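Long-range contacts in ferric uptake regulation protein (Helicobacter pylori, PDB 2XIG), which probably represses genes of iron homeostasis as a metal-dependent DNA-binding regulator that uses ferrous iron as cofactor: residues Glu12-Ser17 against Glu74-Val79; Pro45-His50 against Gly86-Ile91; His99-His104 against Lys137-Cys142. The protein carries 2 engineered substitutions. All coordinates share one frame; numbering follows the deposited sequence.

Overall arrangement
The three contacts run from the DNA-binding domain to the dimerization domain. Interaction 1 is partly buried and lies farther from the chain's centre than interaction 2: helix 7-20 meets the turn before strand 77-82 through one aromatic ring and bridging waters. Interaction 2, also partly buried, packs helix 45-52 on strand 86-91, the partner of 77-82 in the same two-stranded sheet, by apolar contacts and a long ion pair. Interaction 3 is buried, a parallel strand pair held by backbone hydrogen bonds and tied at one end by a zinc bound to Cys102 and Cys142. Glu90 of interaction 2 and His99 of interaction 3 bind one zinc between the domains, whereas interactions 1 and 3 do not touch.

Interaction 1 (Glu12-Ser17 against Glu74-Val79); sequences ERLRMS and ENFISV. Engineered in segment 74-79: Ser78 (natural residue Cys).
Phe76 pushes its ring against one side of helix 7-20, where Arg13, Leu14 and Ser17 receive it. Leu14 CD1 lies over one face of the ring, 4.2 Å from its centroid and displaced toward the rim, a CH-pi contact; CG anti to the backbone N (chi1 178°) starts the branch on this course. At the tip of the ring, Phe76 CZ comes within 3.6 Å of Leu14 CA, and Ser17 CB meets the edge near the ring plane. Leu14 also touches Leu71 of helix 61-73 and Val33 of helix 27-38, within the probable DNA-binding region.

A near-parallel guanidinium-ring contact is separate: Arg13 passes Phe76 in the opposite direction, the planes 10° apart, with NH1 3.5 Å from Phe76 CE1.

The polar links are made through water. One water accepts from Arg13 NH1 at 2.9 Å and donates to Glu74 O; it also sits over the centre of the ring face opposite Leu14. A second joins Arg13 NH2 to Asn75 O, and a third lies 2.6 Å from Ser17 OG while donating to Glu74 OE1. Arg13 NE forms a salt bridge with Glu5.

Glu74 O and Asn75 O lie in the turn that ends helix 61-73, a Schellman motif with Asn75 as C-prime, and leads into strand 77-82. The guanidinium reaches them through two waters, and its charge probably suits these oxygens, while Phe76 supplies the apolar grip.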
loop_
_atom_site.group_PDB
_atom_site.type_symbol
_atom_site.label_atom_id
_atom_site.label_comp_id
_atom_site.label_asym_id
_atom_site.label_seq_id
_atom_site.Cartn_x
_atom_site.Cartn_y
_atom_site.Cartn_z
ATOM N N GLU C 12 1.179 29.838 -28.585
ATOM C CA GLU C 12 0.596 29.986 -29.922
ATOM C C GLU C 12 0.169 28.626 -30.484
ATOM O O GLU C 12 -0.904 28.505 -31.085
ATOM C CB GLU C 12 1.545 30.716 -30.890
ATOM C CG GLU C 12 1.049 30.745 -32.346
ATOM C CD GLU C 12 -0.249 31.532 -32.558
ATOM O OE1 GLU C 12 -0.907 31.315 -33.603
ATOM O OE2 GLU C 12 -0.619 32.363 -31.696
ATOM N N ARG C 13 1.003 27.609 -30.298
ATOM C CA ARG C 13 0.595 26.245 -30.627
ATOM C C ARG C 13 -0.669 25.873 -29.854
ATOM O O ARG C 13 -1.545 25.171 -30.367
ATOM C CB ARG C 13 1.702 25.242 -30.316
ATOM C CG ARG C 13 2.903 25.335 -31.232
ATOM C CD ARG C 13 3.736 24.057 -31.203
ATOM N NE ARG C 13 4.385 23.838 -29.909
ATOM C CZ ARG C 13 4.027 22.903 -29.038
ATOM N NH1 ARG C 13 3.017 22.079 -29.305
ATOM N NH2 ARG C 13 4.686 22.788 -27.898
ATOM N N LEU C 14 -0.763 26.353 -28.620
ATOM C CA LEU C 14 -1.952 26.093 -27.814
ATOM C C LEU C 14 -3.178 26.748 -28.454
ATOM O O LEU C 14 -4.211 26.104 -28.624
ATOM C CB LEU C 14 -1.770 26.604 -26.388
ATOM C CG LEU C 14 -2.993 26.409 -25.486
ATOM C CD1 LEU C 14 -3.372 24.933 -25.419
ATOM C CD2 LEU C 14 -2.732 26.965 -24.093
ATOM N N ARG C 15 -3.053 28.027 -28.798
ATOM C CA ARG C 15 -4.136 28.766 -29.448
ATOM C C ARG C 15 -4.587 28.058 -30.719
ATOM O O ARG C 15 -5.781 27.934 -30.985
ATOM C CB ARG C 15 -3.695 30.196 -29.776
ATOM C CG ARG C 15 -4.835 31.119 -30.215
ATOM C CD ARG C 15 -4.306 32.427 -30.790
ATOM N NE ARG C 15 -3.589 32.207 -32.042
ATOM C CZ ARG C 15 -4.183 32.110 -33.227
ATOM N NH1 ARG C 15 -5.503 32.220 -33.321
ATOM N NH2 ARG C 15 -3.460 31.900 -34.316
ATOM N N MET C 16 -3.625 27.583 -31.500
ATOM C CA MET C 16 -3.953 26.882 -32.732
ATOM C C MET C 16 -4.671 25.563 -32.465
ATOM O O MET C 16 -5.582 25.186 -33.197
ATOM C CB MET C 16 -2.698 26.672 -33.577
ATOM C CG MET C 16 -2.163 27.966 -34.154
ATOM S SD MET C 16 -3.320 28.715 -35.328
ATOM C CE MET C 16 -3.071 27.646 -36.745
ATOM N N SER C 17 -4.265 24.875 -31.403
ATOM C CA SER C 17 -4.864 23.594 -31.038
ATOM C C SER C 17 -6.275 23.783 -30.488
ATOM O O SER C 17 -7.145 22.939 -30.697
ATOM C CB SER C 17 -3.986 22.871 -30.012
ATOM O OG SER C 17 -4.534 21.618 -29.642
ATOM N N GLU C 74 -2.965 16.404 -25.515
ATOM C CA GLU C 74 -2.391 17.079 -26.685
ATOM C C GLU C 74 -0.877 17.332 -26.566
ATOM O O GLU C 74 -0.301 18.075 -27.353
ATOM C CB GLU C 74 -3.113 18.400 -26.949
ATOM C CG GLU C 74 -4.607 18.251 -27.269
ATOM C CD GLU C 74 -4.858 17.424 -28.518
ATOM O OE1 GLU C 74 -4.099 17.571 -29.500
ATOM O OE2 GLU C 74 -5.819 16.629 -28.521
ATOM N N ASN C 75 -0.250 16.723 -25.568
ATOM C CA ASN C 75 1.207 16.729 -25.420
ATOM C C ASN C 75 1.856 18.084 -25.119
ATOM O O ASN C 75 3.017 18.309 -25.462
ATOM C CB ASN C 75 1.874 16.076 -26.633
ATOM C CG ASN C 75 1.520 14.604 -26.771
ATOM O OD1 ASN C 75 0.853 14.027 -25.911
ATOM N ND2 ASN C 75 1.967 13.991 -27.856
ATOM N N PHE C 76 1.114 18.977 -24.468
ATOM C CA PHE C 76 1.695 20.239 -24.012
ATOM C C PHE C 76 2.394 20.053 -22.666
ATOM O O PHE C 76 3.285 20.828 -22.302
ATOM C CB PHE C 76 0.632 21.338 -23.916
ATOM C CG PHE C 76 0.170 21.850 -25.254
ATOM C CD1 PHE C 76 0.932 22.764 -25.959
ATOM C CD2 PHE C 76 -1.015 21.400 -25.815
ATOM C CE1 PHE C 76 0.513 23.230 -27.198
ATOM C CE2 PHE C 76 -1.433 21.860 -27.048
ATOM C CZ PHE C 76 -0.663 22.775 -27.744
ATOM N N ILE C 77 1.969 19.030 -21.931
ATOM C CA ILE C 77 2.543 18.723 -20.626
ATOM C C ILE C 77 2.707 17.213 -20.489
ATOM O O ILE C 77 2.072 16.454 -21.225
ATOM C CB ILE C 77 1.665 19.274 -19.468
ATOM C CG1 ILE C 77 0.312 18.555 -19.412
ATOM C CG2 ILE C 77 1.463 20.773 -19.613
ATOM C CD1 ILE C 77 -0.621 19.057 -18.300
ATOM N N SER C 78 3.568 16.791 -19.562
ATOM C CA SER C 78 3.794 15.381 -19.261
ATOM C C SER C 78 3.359 15.112 -17.826
ATOM O O SER C 78 3.493 15.985 -16.963
ATOM C CB SER C 78 5.281 15.037 -19.373
ATOM O OG SER C 78 5.864 15.648 -20.510
ATOM N N VAL C 79 2.870 13.899 -17.582
ATOM C CA VAL C 79 2.475 13.468 -16.233
ATOM C C VAL C 79 3.389 12.356 -15.698
ATOM O O VAL C 79 3.826 11.474 -16.441
ATOM C CB VAL C 79 0.983 13.017 -16.187
ATOM C CG1 VAL C 79 0.762 11.775 -17.045
ATOM C CG2 VAL C 79 0.530 12.772 -14.751
HETATM O O HOH W 1 4.846 20.326 -26.099
HETATM O O HOH W 2 1.893 19.793 -28.017
HETATM O O HOH W 3 -2.929 19.739 -30.509
#

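Interaction 2 (Pro45-His50 against Gly86-Ile91); sequences PEEITH and GRRYEI. With ZN (zinc ion), chain L.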
loop_
_atom_site.group_PDB
_atom_site.type_symbol
_atom_site.label_atom_id
_atom_site.label_comp_id
_atom_site.label_asym_id
_atom_site.label_seq_id
_atom_site.Cartn_x
_atom_site.Cartn_y
_atom_site.Cartn_z
ATOM N N PRO C 45 -1.830 18.888 -9.241
ATOM C CA PRO C 45 -2.974 19.742 -9.564
ATOM C C PRO C 45 -3.312 20.722 -8.433
ATOM O O PRO C 45 -3.659 21.867 -8.716
ATOM C CB PRO C 45 -4.106 18.737 -9.770
ATOM C CG PRO C 45 -3.413 17.493 -10.215
ATOM C CD PRO C 45 -2.135 17.457 -9.427
ATOM N N GLU C 46 -3.210 20.283 -7.179
ATOM C CA GLU C 46 -3.458 21.170 -6.045
ATOM C C GLU C 46 -2.518 22.373 -6.052
ATOM O O GLU C 46 -2.951 23.503 -5.873
ATOM C CB GLU C 46 -3.330 20.404 -4.717
ATOM C CG GLU C 46 -4.452 19.401 -4.466
ATOM C CD GLU C 46 -4.129 18.399 -3.357
ATOM O OE1 GLU C 46 -3.269 17.520 -3.577
ATOM O OE2 GLU C 46 -4.745 18.476 -2.270
ATOM N N GLU C 47 -1.227 22.128 -6.258
ATOM C CA GLU C 47 -0.247 23.212 -6.264
ATOM C C GLU C 47 -0.467 24.178 -7.423
ATOM O O GLU C 47 -0.314 25.391 -7.285
ATOM C CB GLU C 47 1.164 22.644 -6.365
ATOM C CG GLU C 47 1.588 21.806 -5.197
ATOM C CD GLU C 47 3.001 21.307 -5.368
ATOM O OE1 GLU C 47 3.248 20.515 -6.305
ATOM O OE2 GLU C 47 3.862 21.712 -4.559
ATOM N N ILE C 48 -0.804 23.629 -8.583
ATOM C CA ILE C 48 -1.114 24.460 -9.736
ATOM C C ILE C 48 -2.320 25.344 -9.435
ATOM O O ILE C 48 -2.348 26.522 -9.797
ATOM C CB ILE C 48 -1.355 23.592 -10.993
ATOM C CG1 ILE C 48 -0.052 22.910 -11.410
ATOM C CG2 ILE C 48 -1.915 24.423 -12.140
ATOM C CD1 ILE C 48 -0.251 21.698 -12.322
ATOM N N THR C 49 -3.308 24.775 -8.749
ATOM C CA THR C 49 -4.510 25.519 -8.396
ATOM C C THR C 49 -4.148 26.645 -7.433
ATOM O O THR C 49 -4.607 27.775 -7.598
ATOM C CB THR C 49 -5.577 24.598 -7.766
ATOM O OG1 THR C 49 -5.909 23.557 -8.694
ATOM C CG2 THR C 49 -6.845 25.376 -7.405
ATOM N N HIS C 50 -3.319 26.329 -6.438
ATOM C CA HIS C 50 -2.840 27.330 -5.486
ATOM C C HIS C 50 -2.293 28.540 -6.245
ATOM O O HIS C 50 -2.644 29.678 -5.954
ATOM C CB HIS C 50 -1.731 26.760 -4.582
ATOM C CG HIS C 50 -2.227 26.002 -3.381
ATOM N ND1 HIS C 50 -3.040 26.568 -2.420
ATOM C CD2 HIS C 50 -1.985 24.733 -2.965
ATOM C CE1 HIS C 50 -3.294 25.676 -1.477
ATOM N NE2 HIS C 50 -2.668 24.554 -1.783
ATOM N N GLY C 86 1.605 10.701 -6.023
ATOM C CA GLY C 86 0.391 10.896 -6.795
ATOM C C GLY C 86 0.760 11.345 -8.195
ATOM O O GLY C 86 1.861 11.052 -8.668
ATOM N N ARG C 87 -0.147 12.056 -8.856
ATOM C CA ARG C 87 0.109 12.555 -10.207
ATOM C C ARG C 87 0.782 13.915 -10.134
ATOM O O ARG C 87 0.330 14.799 -9.410
ATOM C CB ARG C 87 -1.187 12.647 -11.018
ATOM C CG ARG C 87 -1.765 11.300 -11.427
ATOM C CD ARG C 87 -3.124 11.445 -12.118
ATOM N NE ARG C 87 -3.002 11.745 -13.544
ATOM C CZ ARG C 87 -3.081 10.835 -14.512
ATOM N NH1 ARG C 87 -3.283 9.562 -14.209
ATOM N NH2 ARG C 87 -2.957 11.195 -15.782
ATOM N N ARG C 88 1.876 14.080 -10.871
ATOM C CA ARG C 88 2.540 15.367 -10.918
ATOM C C ARG C 88 2.875 15.730 -12.365
ATOM O O ARG C 88 3.115 14.853 -13.182
ATOM C CB ARG C 88 3.777 15.385 -10.017
ATOM C CG ARG C 88 3.398 15.466 -8.534
ATOM C CD ARG C 88 4.574 15.674 -7.620
ATOM N NE ARG C 88 4.230 16.578 -6.521
ATOM C CZ ARG C 88 3.406 16.267 -5.525
ATOM N NH1 ARG C 88 2.840 15.075 -5.486
ATOM N NH2 ARG C 88 3.146 17.149 -4.568
ATOM N N TYR C 89 2.865 17.022 -12.654
ATOM C CA TYR C 89 2.900 17.492 -14.039
ATOM C C TYR C 89 4.088 18.393 -14.328
ATOM O O TYR C 89 4.597 19.087 -13.446
ATOM C CB TYR C 89 1.607 18.249 -14.368
ATOM C CG TYR C 89 0.374 17.372 -14.423
ATOM C CD1 TYR C 89 -0.078 16.860 -15.627
ATOM C CD2 TYR C 89 -0.339 17.055 -13.266
ATOM C CE1 TYR C 89 -1.201 16.060 -15.688
ATOM C CE2 TYR C 89 -1.459 16.249 -13.315
ATOM C CZ TYR C 89 -1.885 15.756 -14.528
ATOM O OH TYR C 89 -2.995 14.956 -14.593
ATOM N N GLU C 90 4.512 18.394 -15.590
ATOM C CA GLU C 90 5.584 19.266 -16.011
ATOM C C GLU C 90 5.389 19.629 -17.473
ATOM O O GLU C 90 4.679 18.940 -18.217
ATOM C CB GLU C 90 6.931 18.577 -15.830
ATOM C CG GLU C 90 7.020 17.245 -16.554
ATOM C CD GLU C 90 8.361 16.564 -16.349
ATOM O OE1 GLU C 90 9.392 17.271 -16.351
ATOM O OE2 GLU C 90 8.372 15.322 -16.188
ATOM N N ILE C 91 6.026 20.714 -17.881
ATOM C CA ILE C 91 5.939 21.163 -19.260
ATOM C C ILE C 91 6.615 20.114 -20.152
ATOM O O ILE C 91 7.630 19.534 -19.773
ATOM C CB ILE C 91 6.595 22.560 -19.399
ATOM C CG1 ILE C 91 6.144 23.269 -20.679
ATOM C CG2 ILE C 91 8.114 22.469 -19.258
ATOM C CD1 ILE C 91 4.682 23.685 -20.672
HETATM ZN ZN ZN L . 10.171 15.075 -15.261
#
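Pro45 meets Tyr89 at about a right angle, its CG 3.9 Å from Tyr89 CE2, oblique to the ring. Pro45 CD also rests 3.6 Å from Arg87 O, which brings the first turn of the helix onto the strand backbone. Further along, Ile48 CD1 reaches Tyr89 CB at 4.4 Å, a looser touch. The charged pair is loose too: Glu47 OE1 stands 3.8 Å from Arg88 NH2, a long salt bridge whose carboxylate and guanidinium planes are turned 64° apart.

In the next shell, Glu47 OE1 accepts a hydrogen bond from Ser44 N, which holds the carboxylate at the start of the helix. Thr49 N and Thr49 OG1 both donate to Pro45 O, from opposite faces of its plane. Tyr89 OH takes a weak bond from Arg87 NE at 3.4 Å, and Arg87 is paired with Glu81.

Glu90 turns from the helix to zinc, CG between the backbone N and the carbonyl carbon (chi1 56°) and the chain extended beyond, its OE2 2.0 Å from the metal. His42, His97 and His99 complete the site. Helix 45-52, with helix 61-73 (Pro45 on Tyr65) and the hairpin 77-82/86-91 as wing, fits the winged helix-turn-helix of Fur proteins.

Interaction 3 (His99-His104 against Lys137-Cys142); sequences HIICLH and KMFVWC. With ZN (zinc ion), chain M; ZN (zinc ion), chain L.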
loop_
_atom_site.group_PDB
_atom_site.type_symbol
_atom_site.label_atom_id
_atom_site.label_comp_id
_atom_site.label_asym_id
_atom_site.label_seq_id
_atom_site.Cartn_x
_atom_site.Cartn_y
_atom_site.Cartn_z
ATOM N N HIS C 99 13.102 9.431 -13.999
ATOM C CA HIS C 99 12.827 10.010 -12.693
ATOM C C HIS C 99 13.254 9.170 -11.512
ATOM O O HIS C 99 13.045 7.960 -11.484
ATOM C CB HIS C 99 11.340 10.303 -12.548
ATOM C CG HIS C 99 10.827 11.291 -13.541
ATOM N ND1 HIS C 99 10.274 10.910 -14.746
ATOM C CD2 HIS C 99 10.795 12.645 -13.521
ATOM C CE1 HIS C 99 9.905 11.985 -15.415
ATOM N NE2 HIS C 99 10.209 13.049 -14.693
ATOM N N ILE C 100 13.836 9.854 -10.534
ATOM C CA ILE C 100 14.091 9.297 -9.216
ATOM C C ILE C 100 13.069 9.929 -8.266
ATOM O O ILE C 100 12.836 11.128 -8.314
ATOM C CB ILE C 100 15.528 9.648 -8.775
ATOM C CG1 ILE C 100 16.531 8.812 -9.571
ATOM C CG2 ILE C 100 15.721 9.431 -7.282
ATOM C CD1 ILE C 100 17.925 9.415 -9.651
ATOM N N ILE C 101 12.450 9.122 -7.415
ATOM C CA ILE C 101 11.418 9.622 -6.503
ATOM C C ILE C 101 11.703 9.116 -5.100
ATOM O O ILE C 101 11.864 7.917 -4.896
ATOM C CB ILE C 101 10.002 9.140 -6.915
ATOM C CG1 ILE C 101 9.698 9.496 -8.375
ATOM C CG2 ILE C 101 8.935 9.703 -5.970
ATOM C CD1 ILE C 101 9.943 8.353 -9.330
ATOM N N CYS C 102 11.775 10.028 -4.133
ATOM C CA CYS C 102 12.041 9.650 -2.758
ATOM C C CYS C 102 10.767 9.142 -2.091
ATOM O O CYS C 102 9.756 9.834 -2.068
ATOM C CB CYS C 102 12.600 10.826 -1.957
ATOM S SG CYS C 102 12.901 10.362 -0.243
ATOM N N LEU C 103 10.828 7.931 -1.553
ATOM C CA LEU C 103 9.669 7.316 -0.912
ATOM C C LEU C 103 9.268 7.996 0.388
ATOM O O LEU C 103 8.158 7.791 0.881
ATOM C CB LEU C 103 9.947 5.844 -0.627
ATOM C CG LEU C 103 10.024 4.973 -1.872
ATOM C CD1 LEU C 103 10.827 3.730 -1.581
ATOM C CD2 LEU C 103 8.622 4.630 -2.372
ATOM N N HIS C 104 10.169 8.788 0.957
ATOM C CA HIS C 104 9.890 9.387 2.259
ATOM C C HIS C 104 9.336 10.802 2.129
ATOM O O HIS C 104 8.321 11.130 2.744
ATOM C CB HIS C 104 11.130 9.363 3.159
ATOM C CG HIS C 104 10.861 9.823 4.561
ATOM N ND1 HIS C 104 9.967 9.184 5.392
ATOM C CD2 HIS C 104 11.364 10.858 5.274
ATOM C CE1 HIS C 104 9.929 9.807 6.559
ATOM N NE2 HIS C 104 10.771 10.825 6.514
ATOM N N LYS C 137 11.372 4.512 -13.549
ATOM C CA LYS C 137 11.296 5.258 -12.297
ATOM C C LYS C 137 12.104 4.522 -11.264
ATOM O O LYS C 137 12.020 3.292 -11.161
ATOM C CB LYS C 137 9.856 5.388 -11.804
ATOM C CG LYS C 137 8.915 6.091 -12.754
ATOM C CD LYS C 137 7.478 5.697 -12.451
ATOM C CE LYS C 137 6.591 5.899 -13.665
ATOM N NZ LYS C 137 5.570 4.825 -13.749
ATOM N N MET C 138 12.908 5.261 -10.509
ATOM C CA MET C 138 13.635 4.657 -9.407
ATOM C C MET C 138 13.166 5.257 -8.096
ATOM O O MET C 138 13.073 6.466 -7.966
ATOM C CB MET C 138 15.134 4.833 -9.572
ATOM C CG MET C 138 15.764 3.761 -10.448
ATOM S SD MET C 138 16.724 4.541 -11.724
ATOM C CE MET C 138 17.977 5.354 -10.760
ATOM N N PHE C 139 12.855 4.394 -7.137
ATOM C CA PHE C 139 12.344 4.843 -5.843
ATOM C C PHE C 139 13.448 4.717 -4.813
ATOM O O PHE C 139 14.101 3.688 -4.724
ATOM C CB PHE C 139 11.121 4.015 -5.446
ATOM C CG PHE C 139 9.956 4.197 -6.378
ATOM C CD1 PHE C 139 9.097 5.271 -6.220
ATOM C CD2 PHE C 139 9.746 3.321 -7.441
ATOM C CE1 PHE C 139 8.031 5.463 -7.082
ATOM C CE2 PHE C 139 8.681 3.512 -8.308
ATOM C CZ PHE C 139 7.821 4.582 -8.125
ATOM N N VAL C 140 13.659 5.777 -4.044
ATOM C CA VAL C 140 14.830 5.862 -3.189
ATOM C C VAL C 140 14.487 6.464 -1.833
ATOM O O VAL C 140 13.379 6.936 -1.623
ATOM C CB VAL C 140 15.893 6.780 -3.832
ATOM C CG1 VAL C 140 16.286 6.258 -5.212
ATOM C CG2 VAL C 140 15.360 8.203 -3.939
ATOM N N TRP C 141 15.458 6.429 -0.927
ATOM C CA TRP C 141 15.523 7.381 0.177
ATOM C C TRP C 141 16.573 8.404 -0.218
ATOM O O TRP C 141 17.739 8.053 -0.430
ATOM C CB TRP C 141 15.951 6.705 1.482
ATOM C CG TRP C 141 15.123 5.541 1.881
ATOM C CD1 TRP C 141 13.868 5.241 1.441
ATOM C CD2 TRP C 141 15.478 4.517 2.821
ATOM N NE1 TRP C 141 13.422 4.086 2.042
ATOM C CE2 TRP C 141 14.391 3.623 2.895
ATOM C CE3 TRP C 141 16.611 4.267 3.608
ATOM C CZ2 TRP C 141 14.397 2.495 3.726
ATOM C CZ3 TRP C 141 16.621 3.142 4.430
ATOM C CH2 TRP C 141 15.517 2.272 4.483
ATOM N N CYS C 142 16.168 9.663 -0.333
ATOM C CA CYS C 142 17.060 10.677 -0.869
ATOM C C CYS C 142 18.098 11.065 0.177
ATOM O O CYS C 142 17.993 10.690 1.349
ATOM C CB CYS C 142 16.270 11.903 -1.337
ATOM S SG CYS C 142 15.779 13.044 -0.012
HETATM ZN ZN ZN M . 13.506 12.466 0.681
HETATM ZN ZN ZN L . 10.171 15.075 -15.261
#
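His99 O and Met138 N open a parallel ladder with a hydrogen bond of 2.9 Å. Ile101 is held by both of its backbone groups: its N donates to Met138 O and its O accepts from Val140 N, the latter donor tilted 29° from the carbonyl plane. Leu103 N then closes on Val140 O at 2.7 Å. The same four carbonyls also receive CA-H...O contacts, from Lys137, Ile100, Phe139 and Cys102. Ile100 bonds by its backbone to Ile109 on strand 108-111.

Beyond the ladder sulfur takes over as acceptor. Cys102 SG, anti to the backbone N (chi1 179°), accepts hydrogen bonds from Cys142 N (3.3 Å) and His104 N (3.4 Å), and binds zinc at 2.4 Å. Cys142 SG, a second ligand, also N-caps helix 143-146; Cys105 and Cys145 complete the site. At the other end His99 NE2 lies 2.1 Å from a different zinc, and Lys137 NZ forms a salt bridge with Asp135.

Ile100 and Val140 cross at about a right angle, CG2 to CG2 3.6 Å; on the other face Ile101 CB meets Phe139 CD1. Leu103, just past the strand, crosses Phe139 at about a right angle. Residues 137-141 also pair antiparallel with a strand of another subunit.

Two N-H donors would be expected to stabilise the thiolate of Cys102. Zinc and the Cys142 N bond both join Cys102 to Cys142, and together probably hold the strand ends in place.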